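Putative adhesin (Bacteroides thetaiotaomicron, PDB 4QDG) is a putative lipoprotein adhesin of the FimB/Mfa2 family, probably serving as an outer-membrane anchor or component of a fimbrillin-type pilus. Local coordinates at residues Gly100-Ser112 against Ile179-Gly191. Numbering follows the deposited sequence.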
# COMPACT_ATOMS: atom_id res chain seq x y z
N GLY A 100 6.43 26.62 -4.09
CA GLY A 100 7.82 26.20 -3.97
C GLY A 100 8.13 24.74 -4.26
O GLY A 100 7.29 23.98 -4.75
N THR A 101 9.38 24.37 -3.98
CA THR A 101 9.89 23.02 -4.17
C THR A 101 10.38 22.45 -2.83
O THR A 101 11.01 21.40 -2.79
CB THR A 101 10.98 22.99 -5.26
OG1 THR A 101 12.02 23.94 -4.96
CG2 THR A 101 10.39 23.21 -6.65
N GLY A 102 10.02 23.14 -1.75
CA GLY A 102 10.41 22.78 -0.39
C GLY A 102 9.74 21.53 0.15
O GLY A 102 8.79 21.00 -0.45
N TYR A 103 10.24 21.07 1.30
CA TYR A 103 9.75 19.87 2.01
C TYR A 103 8.22 19.80 2.06
O TYR A 103 7.66 18.77 1.67
CB TYR A 103 10.34 19.84 3.44
CG TYR A 103 9.73 18.79 4.36
CD1 TYR A 103 9.68 17.45 4.00
CD2 TYR A 103 9.34 19.13 5.66
CE1 TYR A 103 9.14 16.49 4.85
CE2 TYR A 103 8.83 18.17 6.53
CZ TYR A 103 8.73 16.86 6.12
OH TYR A 103 8.21 15.94 6.99
N THR A 104 7.56 20.89 2.45
CA THR A 104 6.11 20.94 2.66
C THR A 104 5.31 21.15 1.34
O THR A 104 4.07 21.10 1.37
CB THR A 104 5.75 21.98 3.73
OG1 THR A 104 6.10 23.28 3.28
CG2 THR A 104 6.42 21.70 5.08
N ASP A 105 5.99 21.30 0.20
CA ASP A 105 5.34 21.52 -1.09
C ASP A 105 5.20 20.22 -1.91
O ASP A 105 4.53 20.20 -2.95
CB ASP A 105 6.09 22.60 -1.90
CG ASP A 105 6.15 23.94 -1.19
OD1 ASP A 105 5.09 24.40 -0.70
OD2 ASP A 105 7.26 24.50 -1.06
N LEU A 106 5.79 19.15 -1.45
CA LEU A 106 5.68 17.92 -2.19
C LEU A 106 4.36 17.18 -1.93
O LEU A 106 3.82 17.12 -0.82
CB LEU A 106 6.88 17.01 -1.91
CG LEU A 106 7.12 15.84 -2.87
CD1 LEU A 106 7.00 16.27 -4.36
CD2 LEU A 106 8.45 15.23 -2.59
N GLN A 107 3.82 16.67 -3.04
CA GLN A 107 2.67 15.81 -3.18
C GLN A 107 3.03 14.68 -4.13
O GLN A 107 3.84 14.89 -5.04
CB GLN A 107 1.47 16.58 -3.72
CG GLN A 107 0.90 17.57 -2.73
CD GLN A 107 -0.36 18.24 -3.21
OE1 GLN A 107 -0.87 17.99 -4.31
NE2 GLN A 107 -0.89 19.11 -2.39
N VAL A 108 2.44 13.49 -3.90
CA VAL A 108 2.53 12.28 -4.73
C VAL A 108 1.09 11.86 -5.05
O VAL A 108 0.25 11.73 -4.15
CB VAL A 108 3.38 11.14 -4.09
CG1 VAL A 108 3.24 9.82 -4.82
CG2 VAL A 108 4.83 11.55 -4.01
N GLU A 109 0.80 11.67 -6.34
CA GLU A 109 -0.52 11.26 -6.79
C GLU A 109 -0.44 10.02 -7.64
O GLU A 109 0.54 9.84 -8.35
CB GLU A 109 -1.17 12.39 -7.60
CG GLU A 109 -2.69 12.29 -7.64
CD GLU A 109 -3.41 13.17 -8.63
OE1 GLU A 109 -3.06 14.37 -8.74
OE2 GLU A 109 -4.37 12.68 -9.28
N LEU A 110 -1.48 9.17 -7.58
CA LEU A 110 -1.56 8.01 -8.48
C LEU A 110 -1.80 8.49 -9.90
O LEU A 110 -2.60 9.41 -10.12
CB LEU A 110 -2.69 7.05 -8.05
CG LEU A 110 -2.86 5.76 -8.88
CD1 LEU A 110 -1.88 4.68 -8.45
CD2 LEU A 110 -4.26 5.23 -8.78
N ASP A 111 -1.12 7.87 -10.87
CA ASP A 111 -1.37 8.08 -12.28
C ASP A 111 -2.75 7.48 -12.56
O ASP A 111 -2.94 6.28 -12.37
CB ASP A 111 -0.24 7.40 -13.11
CG ASP A 111 -0.29 7.56 -14.62
OD1 ASP A 111 -1.37 7.94 -15.16
OD2 ASP A 111 0.74 7.28 -15.28
N SER A 112 -3.74 8.32 -12.92
CA SER A 112 -5.14 7.93 -13.17
C SER A 112 -5.31 6.79 -14.21
O SER A 112 -6.32 6.08 -14.16
CB SER A 112 -5.95 9.15 -13.61
OG SER A 112 -5.49 9.65 -14.85
N ILE A 179 -5.81 8.66 -3.41
CA ILE A 179 -4.78 8.63 -4.45
C ILE A 179 -3.85 9.87 -4.42
O ILE A 179 -2.92 9.93 -5.24
CB ILE A 179 -5.35 8.39 -5.86
CG1 ILE A 179 -6.15 9.58 -6.39
CG2 ILE A 179 -6.11 7.06 -5.94
CD1 ILE A 179 -6.07 9.74 -7.89
N LEU A 180 -4.07 10.81 -3.48
CA LEU A 180 -3.24 12.00 -3.33
C LEU A 180 -2.62 12.04 -1.94
O LEU A 180 -3.34 12.02 -0.94
CB LEU A 180 -4.05 13.29 -3.60
CG LEU A 180 -3.26 14.62 -3.58
CD1 LEU A 180 -2.21 14.67 -4.70
CD2 LEU A 180 -4.22 15.84 -3.70
N PHE A 181 -1.29 12.09 -1.89
CA PHE A 181 -0.53 12.16 -0.63
C PHE A 181 0.07 13.54 -0.42
O PHE A 181 0.64 14.10 -1.36
CB PHE A 181 0.61 11.12 -0.61
CG PHE A 181 0.20 9.68 -0.63
CD1 PHE A 181 -0.00 9.01 -1.84
CD2 PHE A 181 0.07 8.96 0.56
CE1 PHE A 181 -0.37 7.66 -1.85
CE2 PHE A 181 -0.28 7.60 0.54
CZ PHE A 181 -0.48 6.96 -0.66
N SER A 182 0.02 14.07 0.82
CA SER A 182 0.74 15.30 1.15
C SER A 182 2.19 14.92 1.49
O SER A 182 2.52 13.72 1.51
CB SER A 182 0.09 16.08 2.30
OG SER A 182 -0.19 15.27 3.43
N TYR A 183 3.03 15.92 1.82
CA TYR A 183 4.46 15.78 2.10
C TYR A 183 4.76 14.80 3.25
O TYR A 183 5.82 14.18 3.23
CB TYR A 183 5.08 17.16 2.40
CG TYR A 183 4.62 17.80 3.70
CD1 TYR A 183 3.47 18.60 3.74
CD2 TYR A 183 5.34 17.62 4.89
CE1 TYR A 183 3.04 19.20 4.94
CE2 TYR A 183 4.91 18.20 6.09
CZ TYR A 183 3.78 19.00 6.11
OH TYR A 183 3.42 19.56 7.31
N ASP A 184 3.86 14.69 4.23
CA ASP A 184 4.03 13.85 5.42
C ASP A 184 3.41 12.46 5.25
O ASP A 184 3.23 11.75 6.24
CB ASP A 184 3.42 14.57 6.65
CG ASP A 184 1.94 14.96 6.53
OD1 ASP A 184 1.37 14.77 5.45
OD2 ASP A 184 1.36 15.39 7.54
N ASN A 185 3.09 12.08 3.99
CA ASN A 185 2.52 10.81 3.58
C ASN A 185 1.02 10.66 4.00
O ASN A 185 0.41 9.61 3.76
CB ASN A 185 3.35 9.61 4.09
CG ASN A 185 3.18 8.40 3.25
OD1 ASN A 185 3.22 8.45 2.00
ND2 ASN A 185 2.91 7.29 3.92
N ASN A 186 0.42 11.72 4.57
CA ASN A 186 -1.00 11.67 4.90
C ASN A 186 -1.83 11.82 3.59
O ASN A 186 -1.34 12.40 2.61
CB ASN A 186 -1.36 12.78 5.92
CG ASN A 186 -2.74 12.64 6.57
OD1 ASN A 186 -3.42 11.61 6.44
ND2 ASN A 186 -3.18 13.67 7.30
N LEU A 187 -3.08 11.33 3.59
CA LEU A 187 -3.93 11.47 2.41
C LEU A 187 -4.56 12.84 2.36
O LEU A 187 -4.92 13.39 3.40
CB LEU A 187 -5.04 10.39 2.35
CG LEU A 187 -4.58 8.94 2.25
CD1 LEU A 187 -5.73 7.99 2.55
CD2 LEU A 187 -3.87 8.64 0.88
N LEU A 188 -4.72 13.37 1.14
CA LEU A 188 -5.37 14.64 0.86
C LEU A 188 -6.67 14.40 0.10
O LEU A 188 -6.63 13.72 -0.92
CB LEU A 188 -4.46 15.55 0.04
CG LEU A 188 -3.28 16.22 0.75
CD1 LEU A 188 -2.44 16.97 -0.25
CD2 LEU A 188 -3.74 17.21 1.83
N GLU A 189 -7.79 14.98 0.53
CA GLU A 189 -9.09 14.82 -0.14
C GLU A 189 -9.01 15.31 -1.60
O GLU A 189 -8.66 16.47 -1.84
CB GLU A 189 -10.20 15.52 0.64
CG GLU A 189 -11.59 15.04 0.26
CD GLU A 189 -12.74 15.46 1.15
OE1 GLU A 189 -12.49 16.03 2.24
OE2 GLU A 189 -13.91 15.21 0.76
N ASN A 190 -9.27 14.42 -2.56
CA ASN A 190 -9.11 14.72 -3.98
C ASN A 190 -10.30 14.24 -4.84
O ASN A 190 -10.32 14.45 -6.06
CB ASN A 190 -7.81 14.07 -4.47
CG ASN A 190 -7.33 14.56 -5.82
OD1 ASN A 190 -7.09 15.74 -6.03
ND2 ASN A 190 -7.23 13.66 -6.78
N GLY A 191 -11.29 13.64 -4.19
CA GLY A 191 -12.47 13.10 -4.86
C GLY A 191 -12.37 11.58 -4.95
O GLY A 191 -11.28 11.01 -5.13
O HOH W 1 1.89 18.71 0.65
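Val108 and Phe181 form a hydrogen-bonded pair in a small antiparallel sheet, strand 107-110 running between 91-94 and 180-181; through Leu106 and Val108 it packs on Tyr81 of strand 75-82. Phe181 N gives the straighter of their two bonds, 2.8 Å to Val108 O; Val108 N donates in return to Phe181 O at 3.2 Å, the donor 21° from the carbonyl plane. Leu110 N continues the ladder to Ile179 O, and their CB atoms touch. On the face carrying Glu109 and Leu180, Leu180 CD1 lies 3.8 Å from Glu109 CG and also meets Gln107 OE1, while Gln107 NE2 packs on Leu188 CD1. Glu109 OE1 forms a salt bridge with Lys94 NZ on strand 91-94; Val108, Leu110 and Phe181 pack against Phe91.

The type I turn Ser182-Asn185 carries Tyr183 against Tyr103 and Thr104. Tyr183 CG sits between its backbone N and carbonyl carbon (chi1 68°), laying the ring alongside Thr104, whose CA makes a CH-pi contact over one face. The ring's CD2 edge meets the face of Tyr103, a T-shaped pair with planes 72° apart. Tyr103 OH hydrogen-bonds Glu130 OE1, which would limit its swing. Within the turn, Ser182 OG donates to Asp184 OD1 at 2.6 Å, nearly along the C-O axis.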